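Uncharacterized protein 14 (Sulfolobus islandicus filamentous virus, PDB 2H36) is of unknown function but belongs to the DUF1374/AcrID1 family, consistent with a role in blocking host type I-D CRISPR defence. Local coordinates at residues S36-F42 and I101-W107; P45-E50 and N97-Y102. Numbering follows the deposited sequence.

Overall arrangement
From the N terminus the chain runs through helices 6-10 and 19-30 before entering the antiparallel sheet with strand 37-42. Interaction 1 pairs this strand with 101-107, the later part of the long strand 98-109, and closes a loop of 58 residues. A two-residue link (43-44) leads on, without reversing the chain, to strand 45-49, which pairs with the earlier part of the same long strand in interaction 2 and closes a shorter loop of 46 residues nested inside the first. The two contacts, with centres about 15 Å apart, share Ile101 and Tyr102. Strand 98-109 thus joins both short strands to strand 85-94, while helix 19-30 packs against side chains from each short strand.

Interaction 1: S36-F42 and I101-W107; sequences SEFKIKF and IYEVQGW
Phe38 lays its ring flat over the backbone of Gly106, with Gly106 N and Gln105 C beneath one ring face: the cross-strand pairing known as aromatic rescue of glycine, here in an antiparallel sheet. Chi1 of 71° (p) folds the ring across its partner; an ideal CB on Gly106 would fall 2.2 Å from Phe38 CE2. Strands 37-42 and 101-107 run almost exactly antiparallel (179°), their axes 4.7 Å apart at closest. Both are extended except at Tyr102, whose phi/psi of -97/-22 makes it first in a classic beta bulge, with Glu103, facing Thr91. Phe38-Gly106 and Ile40-Val104 are hydrogen-bonded pairs, Lys39-Gln105 and Lys41-Glu103 non-hydrogen-bonded ones. Gly106 N donates to Phe38 O (2.9 Å), Ile40 N to Val104 O (2.6 Å) and Val104 N to Ile40 O (2.9 Å). Phe38, Ile40 and Val104 form the apolar face, with Phe38 CE1 3.8 Å from Val104 CG1; Leu27 and Leu30 of helix 19-30 cover Phe38. On the other face Lys39 and Glu103 approach without a salt bridge, NZ to OE2 being 4.3 Å. Phe42, chi1 m, brings CE1 to 4.1 Å from both Ile101 CG2 and Val104 CG2. Tyr102 O accepts from Phe42 N at 2.9 Å.

Interaction 2: P45-E50 and N97-Y102; sequences PLKVTE and NKIYIY
Backbone pairing sets the frame: strands 45-49 and 98-102 run antiparallel at 156°, their axes approaching to 4.3 Å, with Leu46 opposite Ile101 and Thr49 opposite Lys98. Leu46 and Ile101 form a hydrogen-bonded pair, Leu46 N giving to Ile101 O (2.9 Å) and Ile101 N to Leu46 O (3.3 Å). Further along, Ile99 N donates to Val48 O at 2.6 Å, whereas the return bond from Val48 N to Ile99 O (2.8 Å) is bent to 116° and weak. A weak bond from Glu50 N to Asn97 O (3.3 Å) ends the series where Asn97 turns with positive phi (80°).

Apolar packing fills one face: Val48 CG1 lies 3.8 Å from Ile99 CB and 4.4 Å from Ile101 CD1, and Leu23 of helix 19-30 and Tyr53 of helix 50-55 cover Leu46 and Val48 respectively. Aromatic contacts occur at Pro45, whose CB makes a CH-pi contact 3.6 Å from the centroid of the Tyr102 ring, over its face; Pro45 CB also sits 3.9 Å from Tyr100 CB.

Among the polar groups, Glu50 forms a salt bridge with Lys94. Thr49, chi1 p, turns OG1 to Glu52 N, so this short sheet strand passes directly into helix 50-55 through a threonine N-cap.

Interaction 1: S36-F42 and I101-W107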
loop_
_atom_site.group_PDB
_atom_site.type_symbol
_atom_site.label_atom_id
_atom_site.label_comp_id
_atom_site.label_asym_id
_atom_site.label_seq_id
_atom_site.Cartn_x
_atom_site.Cartn_y
_atom_site.Cartn_z
ATOM N N SER A 36 -6.858 11.473 -11.591
ATOM C CA SER A 36 -5.591 12.002 -12.113
ATOM C C SER A 36 -4.532 12.078 -11.027
ATOM O O SER A 36 -3.346 11.899 -11.306
ATOM C CB SER A 36 -5.769 13.356 -12.784
ATOM O OG SER A 36 -6.223 14.302 -11.840
ATOM N N GLU A 37 -4.979 12.277 -9.781
ATOM C CA GLU A 37 -4.064 12.300 -8.637
ATOM C C GLU A 37 -4.760 12.352 -7.283
ATOM O O GLU A 37 -5.791 13.016 -7.118
ATOM C CB GLU A 37 -3.112 13.496 -8.624
ATOM C CG GLU A 37 -3.784 14.835 -8.359
ATOM C CD GLU A 37 -2.866 16.000 -8.589
ATOM O OE1 GLU A 37 -1.690 15.936 -8.166
ATOM O OE2 GLU A 37 -3.319 16.987 -9.195
ATOM N N PHE A 38 -4.174 11.665 -6.315
ATOM C CA PHE A 38 -4.694 11.667 -4.971
ATOM C C PHE A 38 -3.510 11.814 -4.042
ATOM O O PHE A 38 -2.380 11.517 -4.423
ATOM C CB PHE A 38 -5.420 10.347 -4.665
ATOM C CG PHE A 38 -4.499 9.169 -4.538
ATOM C CD1 PHE A 38 -3.931 8.843 -3.310
ATOM C CD2 PHE A 38 -4.179 8.401 -5.650
ATOM C CE1 PHE A 38 -3.049 7.772 -3.194
ATOM C CE2 PHE A 38 -3.309 7.329 -5.545
ATOM C CZ PHE A 38 -2.736 7.015 -4.316
ATOM N N LYS A 39 -3.813 12.160 -2.776
ATOM C CA LYS A 39 -2.780 12.246 -1.750
ATOM C C LYS A 39 -3.463 11.926 -0.433
ATOM O O LYS A 39 -4.451 12.577 -0.084
ATOM C CB LYS A 39 -2.146 13.623 -1.622
ATOM C CG LYS A 39 -1.198 13.779 -0.452
ATOM C CD LYS A 39 -0.869 15.249 -0.217
ATOM C CE LYS A 39 0.141 15.407 0.913
ATOM N NZ LYS A 39 0.399 16.851 1.271
ATOM N N ILE A 40 -2.875 10.982 0.329
ATOM C CA ILE A 40 -3.437 10.631 1.638
ATOM C C ILE A 40 -2.368 10.798 2.709
ATOM O O ILE A 40 -1.310 10.159 2.635
ATOM C CB ILE A 40 -3.888 9.181 1.798
ATOM C CG1 ILE A 40 -4.863 8.796 0.688
ATOM C CG2 ILE A 40 -4.501 8.963 3.173
ATOM C CD1 ILE A 40 -5.097 7.259 0.576
ATOM N N LYS A 41 -2.645 11.648 3.697
ATOM C CA LYS A 41 -1.718 11.862 4.818
ATOM C C LYS A 41 -2.233 11.251 6.113
ATOM O O LYS A 41 -3.399 11.414 6.465
ATOM C CB LYS A 41 -1.496 13.342 5.057
ATOM C CG LYS A 41 -0.274 13.948 4.424
ATOM C CD LYS A 41 0.207 15.045 5.367
ATOM C CE LYS A 41 0.849 16.215 4.661
ATOM N NZ LYS A 41 0.671 17.426 5.530
ATOM N N PHE A 42 -1.355 10.561 6.836
ATOM C CA PHE A 42 -1.746 9.883 8.077
ATOM C C PHE A 42 -1.186 10.502 9.353
ATOM O O PHE A 42 0.029 10.514 9.553
ATOM C CB PHE A 42 -1.303 8.417 8.056
ATOM C CG PHE A 42 -1.964 7.591 6.984
ATOM C CD1 PHE A 42 -1.327 7.369 5.765
ATOM C CD2 PHE A 42 -3.218 7.022 7.196
ATOM C CE1 PHE A 42 -1.929 6.597 4.767
ATOM C CE2 PHE A 42 -3.826 6.243 6.211
ATOM C CZ PHE A 42 -3.177 6.033 4.988
ATOM N N ILE A 101 3.493 3.694 7.342
ATOM C CA ILE A 101 3.226 4.665 6.278
ATOM C C ILE A 101 2.672 5.960 6.845
ATOM O O ILE A 101 1.631 5.968 7.507
ATOM C CB ILE A 101 2.201 4.117 5.262
ATOM C CG1 ILE A 101 2.722 2.824 4.631
ATOM C CG2 ILE A 101 1.862 5.175 4.193
ATOM C CD1 ILE A 101 1.637 1.941 4.053
ATOM N N TYR A 102 3.362 7.058 6.567
ATOM C CA TYR A 102 2.860 8.370 6.931
ATOM C C TYR A 102 2.147 9.063 5.772
ATOM O O TYR A 102 1.302 9.931 5.994
ATOM C CB TYR A 102 3.978 9.237 7.473
ATOM C CG TYR A 102 4.396 8.854 8.865
ATOM C CD1 TYR A 102 5.333 7.829 9.085
ATOM C CD2 TYR A 102 3.862 9.510 9.972
ATOM C CE1 TYR A 102 5.721 7.471 10.377
ATOM C CE2 TYR A 102 4.245 9.163 11.265
ATOM C CZ TYR A 102 5.174 8.146 11.461
ATOM O OH TYR A 102 5.547 7.818 12.743
ATOM N N GLU A 103 2.453 8.656 4.543
ATOM C CA GLU A 103 1.901 9.331 3.377
ATOM C C GLU A 103 1.912 8.663 1.996
ATOM O O GLU A 103 2.954 8.196 1.520
ATOM C CB GLU A 103 2.721 10.598 3.083
ATOM C CG GLU A 103 2.157 11.460 1.964
ATOM C CD GLU A 103 2.833 12.824 1.854
ATOM O OE1 GLU A 103 3.283 13.382 2.892
ATOM O OE2 GLU A 103 2.890 13.353 0.715
ATOM N N VAL A 104 0.739 8.602 1.373
ATOM C CA VAL A 104 0.640 7.998 0.051
ATOM C C VAL A 104 0.188 9.051 -0.949
ATOM O O VAL A 104 -0.685 9.884 -0.664
ATOM C CB VAL A 104 -0.349 6.809 -0.029
ATOM C CG1 VAL A 104 -0.162 6.059 -1.358
ATOM C CG2 VAL A 104 -0.173 5.855 1.139
ATOM N N GLN A 105 0.775 8.988 -2.135
ATOM C CA GLN A 105 0.529 9.953 -3.160
ATOM C C GLN A 105 0.493 9.206 -4.473
ATOM O O GLN A 105 1.242 8.241 -4.663
ATOM C CB GLN A 105 1.688 10.909 -3.160
ATOM C CG GLN A 105 1.425 12.238 -3.775
ATOM C CD GLN A 105 2.400 13.243 -3.246
ATOM O OE1 GLN A 105 3.530 12.890 -2.876
ATOM N NE2 GLN A 105 1.977 14.501 -3.180
ATOM N N GLY A 106 -0.386 9.637 -5.371
ATOM C CA GLY A 106 -0.467 9.059 -6.701
ATOM C C GLY A 106 -0.598 10.134 -7.753
ATOM O O GLY A 106 -1.182 11.191 -7.504
ATOM N N TRP A 107 -0.040 9.877 -8.931
ATOM C CA TRP A 107 -0.184 10.786 -10.075
ATOM C C TRP A 107 0.283 10.099 -11.364
ATOM O O TRP A 107 0.905 9.028 -11.314
ATOM C CB TRP A 107 0.531 12.137 -9.832
ATOM C CG TRP A 107 2.031 12.065 -9.760
ATOM C CD1 TRP A 107 2.910 12.376 -10.751
ATOM C CD2 TRP A 107 2.828 11.656 -8.631
ATOM N NE1 TRP A 107 4.203 12.184 -10.324
ATOM C CE2 TRP A 107 4.184 11.747 -9.026
ATOM C CE3 TRP A 107 2.527 11.208 -7.327
ATOM C CZ2 TRP A 107 5.242 11.400 -8.171
ATOM C CZ3 TRP A 107 3.576 10.868 -6.477
ATOM C CH2 TRP A 107 4.919 10.968 -6.904
#

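Interaction 2: P45-E50 and N97-Y102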
loop_
_atom_site.group_PDB
_atom_site.type_symbol
_atom_site.label_atom_id
_atom_site.label_comp_id
_atom_site.label_asym_id
_atom_site.label_seq_id
_atom_site.Cartn_x
_atom_site.Cartn_y
_atom_site.Cartn_z
ATOM N N PRO A 45 0.464 6.775 11.642
ATOM C CA PRO A 45 0.856 6.055 10.431
ATOM C C PRO A 45 0.148 4.707 10.313
ATOM O O PRO A 45 -0.193 4.098 11.323
ATOM C CB PRO A 45 2.365 5.875 10.600
ATOM C CG PRO A 45 2.566 5.863 12.062
ATOM C CD PRO A 45 1.574 6.849 12.608
ATOM N N LEU A 46 -0.089 4.268 9.081
ATOM C CA LEU A 46 -0.789 3.028 8.837
ATOM C C LEU A 46 0.192 1.885 8.887
ATOM O O LEU A 46 0.962 1.699 7.948
ATOM C CB LEU A 46 -1.451 3.061 7.473
ATOM C CG LEU A 46 -2.385 1.881 7.253
ATOM C CD1 LEU A 46 -3.769 2.254 7.729
ATOM C CD2 LEU A 46 -2.419 1.494 5.795
ATOM N N LYS A 47 0.161 1.136 9.993
ATOM C CA LYS A 47 1.057 -0.008 10.253
ATOM C C LYS A 47 0.801 -1.102 9.218
ATOM O O LYS A 47 -0.313 -1.256 8.732
ATOM C CB LYS A 47 0.837 -0.511 11.678
ATOM C CG LYS A 47 1.871 -1.477 12.215
ATOM C CD LYS A 47 1.355 -2.039 13.535
ATOM C CE LYS A 47 2.451 -2.718 14.335
ATOM N NZ LYS A 47 2.158 -2.728 15.806
ATOM N N VAL A 48 1.905 -1.768 8.807
ATOM C CA VAL A 48 1.764 -2.770 7.769
ATOM C C VAL A 48 2.992 -3.662 7.754
ATOM O O VAL A 48 4.073 -3.241 8.126
ATOM C CB VAL A 48 1.573 -1.931 6.453
ATOM C CG1 VAL A 48 2.716 -2.104 5.438
ATOM C CG2 VAL A 48 0.224 -2.212 5.839
ATOM N N THR A 49 2.828 -4.911 7.356
ATOM C CA THR A 49 3.969 -5.819 7.365
ATOM C C THR A 49 4.669 -5.700 6.025
ATOM O O THR A 49 4.095 -5.143 5.086
ATOM C CB THR A 49 3.559 -7.269 7.673
ATOM O OG1 THR A 49 3.044 -7.886 6.492
ATOM C CG2 THR A 49 2.497 -7.281 8.743
ATOM N N GLU A 50 5.906 -6.191 5.942
ATOM C CA GLU A 50 6.691 -6.097 4.708
ATOM C C GLU A 50 5.944 -6.729 3.529
ATOM O O GLU A 50 5.862 -6.137 2.446
ATOM C CB GLU A 50 8.077 -6.733 4.883
ATOM C CG GLU A 50 9.053 -5.901 5.718
ATOM C CD GLU A 50 10.237 -6.715 6.274
ATOM O OE1 GLU A 50 10.021 -7.815 6.858
ATOM O OE2 GLU A 50 11.392 -6.237 6.155
ATOM N N ASN A 97 10.791 -4.407 10.052
ATOM C CA ASN A 97 9.973 -5.520 9.510
ATOM C C ASN A 97 8.493 -5.054 9.471
ATOM O O ASN A 97 7.681 -5.630 8.722
ATOM C CB ASN A 97 10.200 -7.042 9.855
ATOM C CG ASN A 97 11.473 -7.324 10.713
ATOM O OD1 ASN A 97 12.432 -6.542 10.749
ATOM N ND2 ASN A 97 11.477 -8.489 11.374
ATOM N N LYS A 98 8.205 -3.907 10.153
ATOM C CA LYS A 98 6.819 -3.420 10.149
ATOM C C LYS A 98 6.961 -2.028 9.558
ATOM O O LYS A 98 7.773 -1.223 10.010
ATOM C CB LYS A 98 6.037 -3.346 11.476
ATOM C CG LYS A 98 6.486 -4.232 12.621
ATOM C CD LYS A 98 6.395 -5.709 12.315
ATOM C CE LYS A 98 7.447 -6.437 13.200
ATOM N NZ LYS A 98 7.744 -7.803 12.595
ATOM N N ILE A 99 6.156 -1.747 8.548
ATOM C CA ILE A 99 6.231 -0.498 7.811
ATOM C C ILE A 99 5.134 0.458 8.265
ATOM O O ILE A 99 3.953 0.113 8.265
ATOM C CB ILE A 99 6.172 -0.776 6.298
ATOM C CG1 ILE A 99 7.339 -1.690 5.921
ATOM C CG2 ILE A 99 6.161 0.525 5.494
ATOM C CD1 ILE A 99 7.392 -2.046 4.487
ATOM N N TYR A 100 5.553 1.655 8.669
ATOM C CA TYR A 100 4.653 2.675 9.192
ATOM C C TYR A 100 4.540 3.778 8.170
ATOM O O TYR A 100 5.396 4.671 8.130
ATOM C CB TYR A 100 5.167 3.233 10.524
ATOM C CG TYR A 100 5.222 2.201 11.632
ATOM C CD1 TYR A 100 6.354 1.406 11.808
ATOM C CD2 TYR A 100 4.137 2.006 12.491
ATOM C CE1 TYR A 100 6.415 0.449 12.805
ATOM C CE2 TYR A 100 4.187 1.038 13.506
ATOM C CZ TYR A 100 5.337 0.262 13.654
ATOM O OH TYR A 100 5.425 -0.698 14.639
ATOM N N ILE A 101 3.493 3.694 7.342
ATOM C CA ILE A 101 3.226 4.665 6.278
ATOM C C ILE A 101 2.672 5.960 6.845
ATOM O O ILE A 101 1.631 5.968 7.507
ATOM C CB ILE A 101 2.201 4.117 5.262
ATOM C CG1 ILE A 101 2.722 2.824 4.631
ATOM C CG2 ILE A 101 1.862 5.175 4.193
ATOM C CD1 ILE A 101 1.637 1.941 4.053
ATOM N N TYR A 102 3.362 7.058 6.567
ATOM C CA TYR A 102 2.860 8.370 6.931
ATOM C C TYR A 102 2.147 9.063 5.772
ATOM O O TYR A 102 1.302 9.931 5.994
ATOM C CB TYR A 102 3.978 9.237 7.473
ATOM C CG TYR A 102 4.396 8.854 8.865
ATOM C CD1 TYR A 102 5.333 7.829 9.085
ATOM C CD2 TYR A 102 3.862 9.510 9.972
ATOM C CE1 TYR A 102 5.721 7.471 10.377
ATOM C CE2 TYR A 102 4.245 9.163 11.265
ATOM C CZ TYR A 102 5.174 8.146 11.461
ATOM O OH TYR A 102 5.547 7.818 12.743
#